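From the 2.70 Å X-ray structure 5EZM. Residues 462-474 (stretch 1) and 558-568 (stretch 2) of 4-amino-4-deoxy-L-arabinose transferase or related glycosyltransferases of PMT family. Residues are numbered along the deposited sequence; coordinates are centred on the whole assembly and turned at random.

Stretch 1 (462-474) RPASGADIAPQIA
Stretch 2 558-568: VVARDWRRVVV

One backbone carbonyl, Ala-464 O, gathers two arginines from the hairpin turn of stretch 2. Arg-565 grips it with a fork, NH1 to Ala-464 O at 2.9 Å and NH2 to Ala-464 O at 3.0 Å, while Arg-564 NH1 adds a weak bond to Ala-464 O at 3.3 Å. Asp-562 (chi1 56°, p) organises the turn: its OD1 accepts Arg-564 N at 2.8 Å, and its OD2 forms a salt bridge with Arg-565 NH1 at 3.1 Å, so that NH1 donates to both Asp-562 OD2 and Ala-464 O. Arg-565 runs p, t, p, 76°; Arg-564 runs m, t, p, -102°.

Gly-466 lets stretch 1 pass this cluster. It leaves the helix at phi/psi 75/5, and its CA lies 3.3 Å from Arg-565 NH1; an ideal CB would clash there, at 2.7 Å from NH1.

Beyond it, helix 470-474 runs nearly antiparallel to strand 558-561 (164°, axes 7.8 Å apart at closest approach). The CA register pairs Ala-464 with Arg-564, Ile-469 with Ala-560 and Ile-473 with Val-559. Strands 558-561 and 566-568 are joined by Val-567 N to Ala-560 O, 2.9 Å. Against them pack Ile-469 (p, t), CB to Ala-560 CB 3.9 Å, and Ile-473 (m, t), CD1 to Val-567 CG2 3.6 Å. Both isoleucines touch Ala-560, with Ile-473 CG1 3.8 Å from Ala-560 CB.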

ATOM      1  N   ARG A 462       7.491  13.779   8.256  1.00 61.46           N
ATOM      2  CA  ARG A 462       8.778  13.732   8.949  1.00 60.48           C
ATOM      3  C   ARG A 462       8.674  14.112  10.423  1.00 63.06           C
ATOM      4  O   ARG A 462       9.229  13.381  11.262  1.00 65.41           O
ATOM      5  CB  ARG A 462       9.795  14.612   8.213  1.00 59.49           C
ATOM      6  CG  ARG A 462      11.060  14.864   9.007  1.00 61.51           C
ATOM      7  CD  ARG A 462      12.051  15.728   8.252  1.00 65.62           C
ATOM      8  NE  ARG A 462      13.115  16.198   9.135  1.00 72.04           N
ATOM      9  CZ  ARG A 462      14.250  16.748   8.718  1.00 77.77           C
ATOM     10  NH1 ARG A 462      14.484  16.898   7.421  1.00 79.98           N
ATOM     11  NH2 ARG A 462      15.155  17.144   9.598  1.00 80.92           N
ATOM     12  N   PRO A 463       8.008  15.205  10.817  1.00 62.06           N
ATOM     13  CA  PRO A 463       7.883  15.486  12.256  1.00 60.49           C
ATOM     14  C   PRO A 463       7.078  14.445  13.003  1.00 57.22           C
ATOM     15  O   PRO A 463       7.221  14.333  14.225  1.00 59.86           O
ATOM     16  CB  PRO A 463       7.196  16.857  12.292  1.00 62.94           C
ATOM     17  CG  PRO A 463       6.479  16.950  10.997  1.00 62.43           C
ATOM     18  CD  PRO A 463       7.374  16.265  10.012  1.00 62.28           C
ATOM     19  N   ALA A 464       6.231  13.680  12.316  1.00 55.47           N
ATOM     20  CA  ALA A 464       5.461  12.646  12.995  1.00 55.37           C
ATOM     21  C   ALA A 464       6.258  11.359  13.148  1.00 56.70           C
ATOM     22  O   ALA A 464       6.039  10.608  14.106  1.00 59.02           O
ATOM     23  CB  ALA A 464       4.160  12.373  12.239  1.00 52.59           C
ATOM     24  N   SER A 465       7.184  11.096  12.224  1.00 54.54           N
ATOM     25  CA  SER A 465       7.938   9.851  12.257  1.00 53.80           C
ATOM     26  C   SER A 465       8.858   9.761  13.463  1.00 56.77           C
ATOM     27  O   SER A 465       9.216   8.652  13.869  1.00 60.53           O
ATOM     28  CB  SER A 465       8.759   9.704  10.977  1.00 52.07           C
ATOM     29  OG  SER A 465       9.796  10.666  10.941  1.00 51.38           O
ATOM     30  N   GLY A 466       9.247  10.893  14.041  1.00 63.77           N
ATOM     31  CA  GLY A 466      10.182  10.871  15.142  1.00 61.06           C
ATOM     32  C   GLY A 466      11.611  10.592  14.750  1.00 62.63           C
ATOM     33  O   GLY A 466      12.465  10.463  15.632  1.00 64.56           O
ATOM     34  N   ALA A 467      11.902  10.494  13.454  1.00 65.06           N
ATOM     35  CA  ALA A 467      13.271  10.255  13.017  1.00 67.52           C
ATOM     36  C   ALA A 467      14.206  11.396  13.398  1.00 69.66           C
ATOM     37  O   ALA A 467      15.413  11.171  13.533  1.00 71.59           O
ATOM     38  CB  ALA A 467      13.308  10.028  11.505  1.00 69.30           C
ATOM     39  N   ASP A 468      13.679  12.609  13.579  1.00 70.25           N
ATOM     40  CA  ASP A 468      14.527  13.736  13.958  1.00 73.70           C
ATOM     41  C   ASP A 468      15.079  13.562  15.370  1.00 72.75           C
ATOM     42  O   ASP A 468      16.272  13.777  15.610  1.00 75.87           O
ATOM     43  CB  ASP A 468      13.748  15.048  13.840  1.00 77.27           C
ATOM     44  CG  ASP A 468      13.541  15.483  12.397  1.00 82.42           C
ATOM     45  OD1 ASP A 468      14.369  15.122  11.532  1.00 84.33           O
ATOM     46  OD2 ASP A 468      12.551  16.199  12.130  1.00 84.03           O
ATOM     47  N   ILE A 469      14.226  13.173  16.324  1.00 68.36           N
ATOM     48  CA  ILE A 469      14.679  12.991  17.699  1.00 65.60           C
ATOM     49  C   ILE A 469      15.285  11.616  17.935  1.00 62.53           C
ATOM     50  O   ILE A 469      15.707  11.320  19.060  1.00 60.38           O
ATOM     51  CB  ILE A 469      13.533  13.220  18.706  1.00 63.30           C
ATOM     52  CG1 ILE A 469      12.595  12.015  18.739  1.00 60.45           C
ATOM     53  CG2 ILE A 469      12.779  14.493  18.357  1.00 66.60           C
ATOM     54  CD1 ILE A 469      11.497  12.133  19.772  1.00 60.13           C
ATOM     55  N   ALA A 470      15.348  10.766  16.911  1.00 61.39           N
ATOM     56  CA  ALA A 470      15.979   9.459  17.088  1.00 58.52           C
ATOM     57  C   ALA A 470      17.468   9.565  17.416  1.00 59.50           C
ATOM     58  O   ALA A 470      17.920   8.862  18.337  1.00 57.70           O
ATOM     59  CB  ALA A 470      15.728   8.582  15.855  1.00 57.10           C
ATOM     60  N   PRO A 471      18.278  10.398  16.744  1.00 64.26           N
ATOM     61  CA  PRO A 471      19.701  10.468  17.137  1.00 70.63           C
ATOM     62  C   PRO A 471      19.931  10.908  18.576  1.00 74.09           C
ATOM     63  O   PRO A 471      20.823  10.366  19.239  1.00 74.37           O
ATOM     64  CB  PRO A 471      20.289  11.472  16.134  1.00 71.18           C
ATOM     65  CG  PRO A 471      19.419  11.366  14.949  1.00 66.82           C
ATOM     66  CD  PRO A 471      18.037  11.150  15.499  1.00 62.92           C
ATOM     67  N   GLN A 472      19.165  11.884  19.074  1.00 77.23           N
ATOM     68  CA  GLN A 472      19.299  12.289  20.473  1.00 81.54           C
ATOM     69  C   GLN A 472      19.059  11.115  21.415  1.00 77.37           C
ATOM     70  O   GLN A 472      19.799  10.926  22.388  1.00 80.48           O
ATOM     71  CB  GLN A 472      18.328  13.428  20.787  1.00 87.50           C
ATOM     72  CG  GLN A 472      18.654  14.742  20.095  1.00 99.49           C
ATOM     73  CD  GLN A 472      19.849  15.447  20.715  1.00111.73           C
ATOM     74  OE1 GLN A 472      20.232  15.160  21.850  1.00114.91           O
ATOM     75  NE2 GLN A 472      20.442  16.377  19.969  1.00117.28           N
ATOM     76  N   ILE A 473      18.032  10.309  21.136  1.00 71.05           N
ATOM     77  CA  ILE A 473      17.704   9.175  21.995  1.00 64.35           C
ATOM     78  C   ILE A 473      18.765   8.090  21.882  1.00 66.92           C
ATOM     79  O   ILE A 473      19.158   7.482  22.884  1.00 69.43           O
ATOM     80  CB  ILE A 473      16.307   8.636  21.642  1.00 58.23           C
ATOM     81  CG1 ILE A 473      15.260   9.737  21.801  1.00 54.86           C
ATOM     82  CG2 ILE A 473      15.954   7.432  22.507  1.00 57.55           C
ATOM     83  CD1 ILE A 473      13.899   9.346  21.305  1.00 52.23           C
ATOM     84  N   ALA A 474      19.249   7.833  20.666  1.00 69.25           N
ATOM     85  CA  ALA A 474      20.195   6.747  20.440  1.00 72.09           C
ATOM     86  C   ALA A 474      21.544   6.996  21.098  1.00 79.29           C
ATOM     87  O   ALA A 474      22.293   6.039  21.320  1.00 82.58           O
ATOM     88  CB  ALA A 474      20.387   6.525  18.940  1.00 70.38           C
ATOM     89  N   VAL A 558      13.448  14.194  30.955  1.00 65.16           N
ATOM     90  CA  VAL A 558      13.065  14.199  29.547  1.00 64.77           C
ATOM     91  C   VAL A 558      14.304  14.023  28.677  1.00 65.57           C
ATOM     92  O   VAL A 558      15.247  14.818  28.750  1.00 68.51           O
ATOM     93  CB  VAL A 558      12.324  15.492  29.185  1.00 66.11           C
ATOM     94  CG1 VAL A 558      11.804  15.414  27.767  1.00 62.85           C
ATOM     95  CG2 VAL A 558      11.193  15.753  30.172  1.00 67.56           C
ATOM     96  N   VAL A 559      14.300  12.989  27.841  1.00 62.73           N
ATOM     97  CA  VAL A 559      15.391  12.773  26.896  1.00 61.63           C
ATOM     98  C   VAL A 559      15.150  13.527  25.598  1.00 60.00           C
ATOM     99  O   VAL A 559      16.037  14.225  25.100  1.00 60.98           O
ATOM    100  CB  VAL A 559      15.589  11.264  26.634  1.00 60.68           C
ATOM    101  CG1 VAL A 559      16.806  11.042  25.747  1.00 62.07           C
ATOM    102  CG2 VAL A 559      15.730  10.508  27.942  1.00 61.25           C
ATOM    103  N   ALA A 560      13.954  13.408  25.025  1.00 59.46           N
ATOM    104  CA  ALA A 560      13.666  14.114  23.783  1.00 59.93           C
ATOM    105  C   ALA A 560      12.166  14.339  23.665  1.00 57.74           C
ATOM    106  O   ALA A 560      11.366  13.634  24.281  1.00 55.86           O
ATOM    107  CB  ALA A 560      14.196  13.351  22.564  1.00 58.20           C
ATOM    108  N   ARG A 561      11.798  15.338  22.865  1.00 59.59           N
ATOM    109  CA  ARG A 561      10.399  15.645  22.603  1.00 62.25           C
ATOM    110  C   ARG A 561      10.222  16.006  21.138  1.00 66.35           C
ATOM    111  O   ARG A 561      11.132  16.533  20.495  1.00 69.60           O
ATOM    112  CB  ARG A 561       9.882  16.817  23.450  1.00 66.51           C
ATOM    113  CG  ARG A 561      10.215  16.747  24.922  1.00 68.00           C
ATOM    114  CD  ARG A 561       9.671  17.958  25.674  1.00 71.27           C
ATOM    115  NE  ARG A 561      10.023  19.231  25.046  1.00 72.85           N
ATOM    116  CZ  ARG A 561      11.172  19.873  25.240  1.00 73.94           C
ATOM    117  NH1 ARG A 561      12.097  19.360  26.038  1.00 75.27           N
ATOM    118  NH2 ARG A 561      11.401  21.027  24.629  1.00 75.71           N
ATOM    119  N   ASP A 562       9.037  15.709  20.619  1.00 68.44           N
ATOM    120  CA  ASP A 562       8.540  16.334  19.398  1.00 71.37           C
ATOM    121  C   ASP A 562       7.056  16.609  19.622  1.00 73.99           C
ATOM    122  O   ASP A 562       6.580  16.673  20.762  1.00 76.87           O
ATOM    123  CB  ASP A 562       8.850  15.476  18.160  1.00 72.00           C
ATOM    124  CG  ASP A 562       8.302  14.071  18.266  1.00 71.96           C
ATOM    125  OD1 ASP A 562       7.139  13.913  18.691  1.00 73.28           O
ATOM    126  OD2 ASP A 562       9.035  13.121  17.915  1.00 70.55           O
ATOM    127  N   TRP A 563       6.299  16.764  18.538  1.00 74.37           N
ATOM    128  CA  TRP A 563       4.901  17.150  18.678  1.00 73.64           C
ATOM    129  C   TRP A 563       3.996  15.997  19.097  1.00 76.14           C
ATOM    130  O   TRP A 563       2.884  16.244  19.577  1.00 77.41           O
ATOM    131  CB  TRP A 563       4.392  17.751  17.372  1.00 69.42           C
ATOM    132  CG  TRP A 563       5.005  19.066  17.048  1.00 69.25           C
ATOM    133  CD1 TRP A 563       5.840  19.347  16.005  1.00 71.26           C
ATOM    134  CD2 TRP A 563       4.837  20.289  17.769  1.00 69.80           C
ATOM    135  NE1 TRP A 563       6.197  20.675  16.030  1.00 73.61           N
ATOM    136  CE2 TRP A 563       5.596  21.275  17.104  1.00 72.75           C
ATOM    137  CE3 TRP A 563       4.114  20.650  18.910  1.00 66.92           C
ATOM    138  CZ2 TRP A 563       5.647  22.594  17.539  1.00 74.87           C
ATOM    139  CZ3 TRP A 563       4.172  21.957  19.344  1.00 69.03           C
ATOM    140  CH2 TRP A 563       4.936  22.914  18.663  1.00 74.40           C
ATOM    141  N   ARG A 564       4.439  14.751  18.935  1.00 77.35           N
ATOM    142  CA  ARG A 564       3.585  13.602  19.181  1.00 79.98           C
ATOM    143  C   ARG A 564       4.066  12.694  20.303  1.00 77.54           C
ATOM    144  O   ARG A 564       3.322  11.787  20.696  1.00 79.23           O
ATOM    145  CB  ARG A 564       3.435  12.765  17.898  1.00 84.07           C
ATOM    146  CG  ARG A 564       2.761  13.505  16.748  1.00 93.28           C
ATOM    147  CD  ARG A 564       2.533  12.600  15.541  1.00 99.98           C
ATOM    148  NE  ARG A 564       1.685  11.454  15.860  1.00105.83           N
ATOM    149  CZ  ARG A 564       2.137  10.222  16.078  1.00107.81           C
ATOM    150  NH1 ARG A 564       3.436   9.968  16.005  1.00107.17           N
ATOM    151  NH2 ARG A 564       1.291   9.242  16.368  1.00109.35           N
ATOM    152  N   ARG A 565       5.269  12.902  20.833  1.00 72.24           N
ATOM    153  CA  ARG A 565       5.813  11.965  21.802  1.00 67.97           C
ATOM    154  C   ARG A 565       6.775  12.678  22.741  1.00 69.88           C
ATOM    155  O   ARG A 565       7.445  13.645  22.365  1.00 73.15           O
ATOM    156  CB  ARG A 565       6.519  10.789  21.101  1.00 64.39           C
ATOM    157  CG  ARG A 565       7.474  11.217  19.999  1.00 61.99           C
ATOM    158  CD  ARG A 565       8.208  10.058  19.332  1.00 56.36           C
ATOM    159  NE  ARG A 565       7.370   9.259  18.443  1.00 53.01           N
ATOM    160  CZ  ARG A 565       6.982   9.628  17.223  1.00 53.33           C
ATOM    161  NH1 ARG A 565       7.328  10.811  16.728  1.00 51.44           N
ATOM    162  NH2 ARG A 565       6.228   8.813  16.496  1.00 55.04           N
ATOM    163  N   VAL A 566       6.805  12.193  23.979  1.00 65.93           N
ATOM    164  CA  VAL A 566       7.789  12.560  24.988  1.00 63.56           C
ATOM    165  C   VAL A 566       8.576  11.302  25.325  1.00 62.44           C
ATOM    166  O   VAL A 566       7.983  10.238  25.554  1.00 65.27           O
ATOM    167  CB  VAL A 566       7.125  13.142  26.250  1.00 62.16           C
ATOM    168  CG1 VAL A 566       8.179  13.615  27.243  1.00 63.02           C
ATOM    169  CG2 VAL A 566       6.171  14.267  25.888  1.00 62.11           C
ATOM    170  N   VAL A 567       9.901  11.420  25.338  1.00 58.07           N
ATOM    171  CA  VAL A 567      10.801  10.300  25.592  1.00 57.55           C
ATOM    172  C   VAL A 567      11.631  10.634  26.820  1.00 61.33           C
ATOM    173  O   VAL A 567      12.391  11.616  26.817  1.00 64.73           O
ATOM    174  CB  VAL A 567      11.705  10.003  24.386  1.00 56.12           C
ATOM    175  CG1 VAL A 567      12.590   8.800  24.678  1.00 54.15           C
ATOM    176  CG2 VAL A 567      10.862   9.770  23.139  1.00 56.02           C
ATOM    177  N   VAL A 568      11.504   9.806  27.858  1.00 59.54           N
ATOM    178  CA  VAL A 568      12.063  10.088  29.172  1.00 58.13           C
ATOM    179  C   VAL A 568      12.949   8.927  29.613  1.00 57.63           C
ATOM    180  O   VAL A 568      12.957   7.852  29.012  1.00 55.28           O
ATOM    181  CB  VAL A 568      10.963  10.345  30.219  1.00 56.48           C
ATOM    182  CG1 VAL A 568      10.069  11.495  29.779  1.00 58.30           C
ATOM    183  CG2 VAL A 568      10.142   9.086  30.431  1.00 52.90           C
TER